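Local atomic coordinates of KLLA0C04147p (Kluyveromyces lactis, PDB entry 5H2A), a protein that probably binds and transfers sterols as a member of the oxysterol-binding protein family, represented here by the ankyrin-repeat domain of yeast Osh1. Residues K12-L15 with K16-L20; H200-V203 with K204-D207; L252-K255 with K256-E259. All coordinates share one frame; numbering follows the deposited sequence.

Contact 1 of 3, residues K12-L15 with K16-L20; sequences KPLL and KLKLL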
loop_
_atom_site.group_PDB
_atom_site.type_symbol
_atom_site.label_atom_id
_atom_site.label_comp_id
_atom_site.label_asym_id
_atom_site.label_seq_id
_atom_site.Cartn_x
_atom_site.Cartn_y
_atom_site.Cartn_z
ATOM N N LYS A 12 -23.645 17.241 9.814
ATOM C CA LYS A 12 -23.097 15.887 9.800
ATOM C C LYS A 12 -24.040 14.874 10.438
ATOM O O LYS A 12 -24.279 13.818 9.823
ATOM C CB LYS A 12 -21.715 15.870 10.459
ATOM C CG LYS A 12 -21.137 14.465 10.600
ATOM C CD LYS A 12 -19.689 14.458 11.120
ATOM C CE LYS A 12 -18.790 15.323 10.253
ATOM N NZ LYS A 12 -17.344 15.015 10.470
ATOM N N PRO A 13 -24.611 15.115 11.636
ATOM C CA PRO A 13 -25.575 14.140 12.186
ATOM C C PRO A 13 -26.732 13.829 11.255
ATOM O O PRO A 13 -27.122 12.667 11.156
ATOM C CB PRO A 13 -26.066 14.816 13.481
ATOM C CG PRO A 13 -24.928 15.695 13.897
ATOM C CD PRO A 13 -24.348 16.218 12.584
ATOM N N LEU A 14 -27.312 14.835 10.585
ATOM C CA LEU A 14 -28.454 14.574 9.712
ATOM C C LEU A 14 -28.053 13.802 8.457
ATOM O O LEU A 14 -28.806 12.939 7.980
ATOM C CB LEU A 14 -29.111 15.896 9.317
ATOM C CG LEU A 14 -30.618 15.871 9.166
ATOM C CD1 LEU A 14 -31.227 15.559 10.530
ATOM C CD2 LEU A 14 -31.086 17.221 8.645
ATOM N N LEU A 15 -26.907 14.144 7.865
ATOM C CA LEU A 15 -26.423 13.372 6.723
ATOM C C LEU A 15 -26.214 11.923 7.119
ATOM O O LEU A 15 -26.603 11.004 6.390
ATOM C CB LEU A 15 -25.094 13.940 6.216
ATOM C CG LEU A 15 -25.100 14.982 5.116
ATOM C CD1 LEU A 15 -23.647 15.273 4.744
ATOM C CD2 LEU A 15 -25.889 14.468 3.921
ATOM N N LYS A 16 -25.593 11.712 8.281
ATOM C CA LYS A 16 -25.363 10.367 8.783
ATOM C C LYS A 16 -26.675 9.635 9.017
ATOM O O LYS A 16 -26.793 8.445 8.697
ATOM C CB LYS A 16 -24.538 10.443 10.071
ATOM C CG LYS A 16 -24.184 9.109 10.677
ATOM C CD LYS A 16 -23.123 9.283 11.776
ATOM C CE LYS A 16 -22.665 7.939 12.317
ATOM N NZ LYS A 16 -21.341 8.011 13.016
ATOM N N LEU A 17 -27.678 10.331 9.566
ATOM C CA LEU A 17 -28.976 9.696 9.805
ATOM C C LEU A 17 -29.593 9.199 8.502
ATOM O O LEU A 17 -30.080 8.063 8.420
ATOM C CB LEU A 17 -29.933 10.685 10.479
ATOM C CG LEU A 17 -31.254 10.131 11.030
ATOM C CD1 LEU A 17 -30.967 9.229 12.234
ATOM C CD2 LEU A 17 -32.176 11.279 11.425
ATOM N N LYS A 18 -29.611 10.061 7.485
ATOM C CA LYS A 18 -30.159 9.690 6.185
ATOM C C LYS A 18 -29.371 8.551 5.558
ATOM O O LYS A 18 -29.956 7.614 5.001
ATOM C CB LYS A 18 -30.164 10.901 5.253
ATOM C CG LYS A 18 -31.183 11.986 5.630
ATOM C CD LYS A 18 -30.891 13.312 4.920
ATOM C CE LYS A 18 -31.934 14.385 5.297
ATOM N NZ LYS A 18 -31.517 15.771 4.910
ATOM N N LEU A 19 -28.042 8.607 5.657
ATOM C CA LEU A 19 -27.193 7.599 5.033
ATOM C C LEU A 19 -27.360 6.235 5.686
ATOM O O LEU A 19 -27.477 5.214 4.990
ATOM C CB LEU A 19 -25.731 8.041 5.101
ATOM C CG LEU A 19 -24.747 7.000 4.561
ATOM C CD1 LEU A 19 -24.931 6.843 3.050
ATOM C CD2 LEU A 19 -23.300 7.425 4.908
ATOM N N LEU A 20 -27.336 6.185 7.025
ATOM C CA LEU A 20 -27.467 4.895 7.701
ATOM C C LEU A 20 -28.812 4.256 7.422
ATOM O O LEU A 20 -28.903 3.027 7.293
ATOM C CB LEU A 20 -27.273 5.034 9.209
ATOM C CG LEU A 20 -25.830 5.285 9.619
ATOM C CD1 LEU A 20 -25.690 5.576 11.099
ATOM C CD2 LEU A 20 -24.972 4.097 9.208
#
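Lys-12 to Leu-15 and Lys-16 to Leu-20 form consecutive turns of one alpha-helix, helix 12-25, the first helix of the ankyrin domain, and the contact between them is local, made from i to i+4. Four successive backbone bonds build it: Lys-16 N gives to Lys-12 O at 2.9 Å, and the same step joins Leu-17 to Pro-13, Lys-18 to Leu-14 and Leu-19 to Leu-15. Pro-13, which has no N-H to give, sits in the first turn, where its nitrogen needs no earlier carbonyl; its own O still receives Leu-17 N at 2.9 Å. The inner side of the helix is carried by Leu-15 and Leu-19, both buried. Leu-15 reaches Val-47 of helix 45-51 and Leu-19 reaches Val-50 and Tyr-57, while both touch Phe-39, so this side faces the helices that follow. Within the helix these two leucines meet mainly through the backbone, with Leu-19 CB 3.3 Å from Leu-15 O. On the outer side Leu-14 and Leu-17 make only a loose apolar contact, CD1 of Leu-14 lying 4.5 Å from CD2 of Leu-17. Lys-16 stretches its chain past the helix with CG anti to the backbone N (chi1 -178°), and its NZ finds the hydroxyl of Tyr-57. Lys-18 behaves differently: chi1 of -70° turns CG back along the helix, bringing it 3.5 Å from Leu-14 O, and the extended chain runs on past that carbonyl. Its ammonium is paired with Glu-38 in a salt bridge. Only this end of the lysine comes up to the leucine side chain, the two crossing at an angle with Leu-14 CD2 4.0 Å from Lys-18 NZ.

Contact 2 of 3, residues H200-V203 with K204-D207; sequences HEFV and KKRD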
loop_
_atom_site.group_PDB
_atom_site.type_symbol
_atom_site.label_atom_id
_atom_site.label_comp_id
_atom_site.label_asym_id
_atom_site.label_seq_id
_atom_site.Cartn_x
_atom_site.Cartn_y
_atom_site.Cartn_z
ATOM N N HIS A 200 23.936 -7.325 -3.729
ATOM C CA HIS A 200 25.148 -8.065 -4.093
ATOM C C HIS A 200 25.094 -8.526 -5.540
ATOM O O HIS A 200 26.088 -8.437 -6.278
ATOM C CB HIS A 200 25.326 -9.293 -3.205
ATOM C CG HIS A 200 25.617 -8.963 -1.784
ATOM N ND1 HIS A 200 24.632 -8.933 -0.825
ATOM C CD2 HIS A 200 26.773 -8.646 -1.156
ATOM C CE1 HIS A 200 25.169 -8.608 0.337
ATOM N NE2 HIS A 200 26.466 -8.436 0.165
ATOM N N GLU A 201 23.948 -9.083 -5.931
ATOM C CA GLU A 201 23.773 -9.650 -7.262
ATOM C C GLU A 201 24.047 -8.613 -8.344
ATOM O O GLU A 201 24.799 -8.869 -9.296
ATOM C CB GLU A 201 22.347 -10.209 -7.378
ATOM C CG GLU A 201 21.957 -10.598 -8.788
ATOM C CD GLU A 201 20.480 -10.974 -8.925
ATOM O OE1 GLU A 201 19.782 -11.079 -7.894
ATOM O OE2 GLU A 201 20.026 -11.148 -10.076
ATOM N N PHE A 202 23.452 -7.425 -8.217
ATOM C CA PHE A 202 23.613 -6.442 -9.274
ATOM C C PHE A 202 24.884 -5.623 -9.143
ATOM O O PHE A 202 25.333 -5.055 -10.145
ATOM C CB PHE A 202 22.370 -5.551 -9.351
ATOM C CG PHE A 202 21.183 -6.288 -9.916
ATOM C CD1 PHE A 202 21.050 -6.448 -11.293
ATOM C CD2 PHE A 202 20.271 -6.902 -9.078
ATOM C CE1 PHE A 202 19.984 -7.171 -11.827
ATOM C CE2 PHE A 202 19.198 -7.644 -9.592
ATOM C CZ PHE A 202 19.052 -7.770 -10.979
ATOM N N VAL A 203 25.498 -5.570 -7.961
ATOM C CA VAL A 203 26.861 -5.044 -7.901
ATOM C C VAL A 203 27.801 -5.942 -8.697
ATOM O O VAL A 203 28.614 -5.464 -9.496
ATOM C CB VAL A 203 27.344 -4.882 -6.449
ATOM C CG1 VAL A 203 28.884 -4.683 -6.441
ATOM C CG2 VAL A 203 26.635 -3.724 -5.779
ATOM N N LYS A 204 27.698 -7.260 -8.503
ATOM C CA LYS A 204 28.563 -8.172 -9.248
ATOM C C LYS A 204 28.279 -8.117 -10.741
ATOM O O LYS A 204 29.205 -8.258 -11.550
ATOM C CB LYS A 204 28.405 -9.601 -8.718
ATOM C CG LYS A 204 29.086 -9.810 -7.364
ATOM C CD LYS A 204 29.083 -11.276 -6.929
ATOM C CE LYS A 204 27.705 -11.786 -6.582
ATOM N NZ LYS A 204 27.784 -13.169 -6.017
ATOM N N LYS A 205 27.020 -7.883 -11.124
ATOM C CA LYS A 205 26.661 -7.696 -12.524
ATOM C C LYS A 205 27.110 -6.349 -13.082
ATOM O O LYS A 205 26.959 -6.132 -14.290
ATOM C CB LYS A 205 25.146 -7.847 -12.695
ATOM C CG LYS A 205 24.667 -9.304 -12.622
ATOM C CD LYS A 205 23.137 -9.357 -12.563
ATOM C CE LYS A 205 22.622 -10.800 -12.639
ATOM N NZ LYS A 205 21.124 -10.783 -12.658
ATOM N N ARG A 206 27.651 -5.453 -12.243
ATOM C CA ARG A 206 28.031 -4.101 -12.670
ATOM C C ARG A 206 26.856 -3.364 -13.303
ATOM O O ARG A 206 27.029 -2.567 -14.225
ATOM C CB ARG A 206 29.218 -4.126 -13.636
ATOM C CG ARG A 206 30.552 -3.990 -12.953
ATOM C CD ARG A 206 30.871 -5.213 -12.151
ATOM N NE ARG A 206 32.163 -5.112 -11.465
ATOM C CZ ARG A 206 32.712 -6.123 -10.797
ATOM N NH1 ARG A 206 32.079 -7.291 -10.746
ATOM N NH2 ARG A 206 33.883 -5.977 -10.191
ATOM N N ASP A 207 25.648 -3.629 -12.820
ATOM C CA ASP A 207 24.449 -3.043 -13.406
ATOM C C ASP A 207 24.188 -1.747 -12.642
ATOM O O ASP A 207 23.505 -1.730 -11.624
ATOM C CB ASP A 207 23.281 -4.025 -13.327
ATOM C CG ASP A 207 22.092 -3.586 -14.168
ATOM O OD1 ASP A 207 21.973 -2.366 -14.449
ATOM O OD2 ASP A 207 21.280 -4.455 -14.560
#
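The carbonyls of His-200 to Val-203 accept the N-H groups of the turn that ends helix 198-204, where Arg-206 takes positive phi (55°) and closes a Schellman motif: Asp-207 N reaches back to Phe-202 O at 3.0 Å, and Arg-206 N binds Val-203 O from above the carbonyl plane. Glu-201 and Lys-205 lie alongside each other, and Lys-205 NZ makes a salt bridge to Glu-201 OE2 at 2.8 Å, on the anti lone pair. Extended beyond CG, the lysine also runs beside the Phe-202 ring, its CD 3.8 Å from CD1, while Glu-201 CG lies over one face of that ring near the rim. The Asp-207 carboxylate stands beside the same ring, its plane turned 67° from it; OD2 is bridged to Arg-167, and OD1 caps Leu-210 N at the start of helix 208-215. Arg-206 folds back through its bend at chi2 and gives NH1 to Lys-204 O at 3.1 Å, in the guanidinium plane, while NE pairs with Asp-251. Glu-201, shared between Lys-205 and Arg-161, therefore faces two positive charges, which would probably favour its ionised form and hold the carboxylate against turning.

Contact 3 of 3, residues L252-K255 with K256-E259; sequences LELK and KMLE
Within helix 249-268, the last helix of the ankyrin domain construct, Leu-252 to Lys-255 and the following turn, Lys-256 to Glu-259, meet as i to i+3 and i to i+4 neighbours. Backbone bonds of 2.9 to 3.0 Å run from the N-H groups of Lys-256, Met-257, Leu-258 and Glu-259 to the carbonyls of Leu-252, Glu-253, Leu-254 and Lys-255, respectively. Leu-254 and Met-257 lie side by side, pointing the same way, CD2 of the leucine 4.1 Å from CE of the methionine; Met-257 also packs on helix 208-215. Its sulfur lies across the Glu-253 chain, SD 3.9 Å from CG; the carboxylate of that glutamate is bridged to Arg-212. Leu-258 is buried against Leu-199 and Val-203 of helix 198-204. The end of Lys-256 crosses the Leu-252 branch: its CE lies 3.8 Å from Leu-252 CG, and chi4 of -63° puts NZ near CD1. The opposite charges of Lys-255 and Glu-259 would probably attract, though NZ, 4.1 Å from OE2, is too far for a salt bridge. Replacing Glu-259 by an alanine would remove the carboxylate, and the Lys-255 ammonium is likely to lose both this nearby opposite charge and its water-mediated link along the helix. The water uses the other oxygen: it accepts from Lys-255 NZ at 3.1 Å and donates to Glu-259 OE1 at 2.7 Å.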
loop_
_atom_site.group_PDB
_atom_site.type_symbol
_atom_site.label_atom_id
_atom_site.label_comp_id
_atom_site.label_asym_id
_atom_site.label_seq_id
_atom_site.Cartn_x
_atom_site.Cartn_y
_atom_site.Cartn_z
ATOM N N LEU A 252 34.177 2.469 -10.172
ATOM C CA LEU A 252 34.273 3.701 -9.390
ATOM C C LEU A 252 32.888 4.261 -9.096
ATOM O O LEU A 252 32.602 4.679 -7.968
ATOM C CB LEU A 252 35.131 4.735 -10.117
ATOM C CG LEU A 252 35.233 6.051 -9.338
ATOM C CD1 LEU A 252 35.859 5.786 -7.983
ATOM C CD2 LEU A 252 36.039 7.093 -10.118
ATOM N N GLU A 253 32.001 4.255 -10.091
ATOM C CA GLU A 253 30.666 4.784 -9.852
ATOM C C GLU A 253 29.921 3.939 -8.823
ATOM O O GLU A 253 29.254 4.482 -7.933
ATOM C CB GLU A 253 29.876 4.875 -11.155
ATOM C CG GLU A 253 28.458 5.388 -10.922
ATOM C CD GLU A 253 27.796 5.921 -12.178
ATOM O OE1 GLU A 253 28.331 5.685 -13.288
ATOM O OE2 GLU A 253 26.737 6.580 -12.046
ATOM N N LEU A 254 30.029 2.610 -8.929
ATOM C CA LEU A 254 29.403 1.728 -7.943
ATOM C C LEU A 254 29.973 1.970 -6.554
ATOM O O LEU A 254 29.229 1.992 -5.570
ATOM C CB LEU A 254 29.609 0.262 -8.343
ATOM C CG LEU A 254 28.900 -0.135 -9.641
ATOM C CD1 LEU A 254 29.420 -1.490 -10.198
ATOM C CD2 LEU A 254 27.396 -0.211 -9.372
ATOM N N LYS A 255 31.293 2.133 -6.455
ATOM C CA LYS A 255 31.909 2.405 -5.158
ATOM C C LYS A 255 31.345 3.685 -4.540
ATOM O O LYS A 255 30.980 3.709 -3.356
ATOM C CB LYS A 255 33.428 2.491 -5.329
ATOM C CG LYS A 255 34.201 3.090 -4.166
ATOM C CD LYS A 255 35.702 2.789 -4.324
ATOM C CE LYS A 255 36.579 3.667 -3.434
ATOM N NZ LYS A 255 36.988 4.944 -4.104
ATOM N N LYS A 256 31.267 4.760 -5.331
ATOM C CA LYS A 256 30.749 6.030 -4.817
ATOM C C LYS A 256 29.297 5.899 -4.377
ATOM O O LYS A 256 28.898 6.444 -3.338
ATOM C CB LYS A 256 30.880 7.121 -5.885
ATOM C CG LYS A 256 32.315 7.594 -6.125
ATOM C CD LYS A 256 32.338 8.878 -6.952
ATOM C CE LYS A 256 33.698 9.108 -7.596
ATOM N NZ LYS A 256 34.768 9.284 -6.570
ATOM N N MET A 257 28.488 5.186 -5.161
ATOM C CA MET A 257 27.089 4.971 -4.789
ATOM C C MET A 257 26.971 4.183 -3.492
ATOM O O MET A 257 26.110 4.474 -2.646
ATOM C CB MET A 257 26.362 4.220 -5.904
ATOM C CG MET A 257 26.210 4.963 -7.203
ATOM S SD MET A 257 25.808 3.779 -8.503
ATOM C CE MET A 257 24.972 2.562 -7.482
ATOM N N LEU A 258 27.815 3.166 -3.322
ATOM C CA LEU A 258 27.734 2.345 -2.113
ATOM C C LEU A 258 28.210 3.116 -0.891
ATOM O O LEU A 258 27.654 2.953 0.205
ATOM C CB LEU A 258 28.553 1.068 -2.298
ATOM C CG LEU A 258 27.904 0.084 -3.286
ATOM C CD1 LEU A 258 28.870 -1.027 -3.648
ATOM C CD2 LEU A 258 26.622 -0.485 -2.648
ATOM N N GLU A 259 29.232 3.957 -1.064
ATOM C CA GLU A 259 29.734 4.759 0.044
ATOM C C GLU A 259 28.700 5.781 0.492
ATOM O O GLU A 259 28.474 5.953 1.697
ATOM C CB GLU A 259 31.043 5.441 -0.357
ATOM C CG GLU A 259 32.235 4.522 -0.317
ATOM C CD GLU A 259 33.492 5.135 -0.958
ATOM O OE1 GLU A 259 33.407 6.236 -1.551
ATOM O OE2 GLU A 259 34.563 4.502 -0.870
HETATM O O HOH W 1 35.523 7.331 -2.722
#

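In the fold
From the N terminus, contact 1 comes first, within helix 12-25, where it joins successive turns and closes no loop; its inner face leans on helices 45-51 and 54-61. Contact 2 follows far along the chain and closes the turn between helix 198-204 and helix 208-215. Contact 3 lies within helix 249-268. All three are in series, none nested or crossed. Contact 1 stands apart, its centre 59 Å from each of the others, on the opposite side of the chain's centre. Contacts 2 and 3 have centres 12 Å apart and touch: Leu-254 packs on Arg-206, tying the final helix to the preceding helical pair.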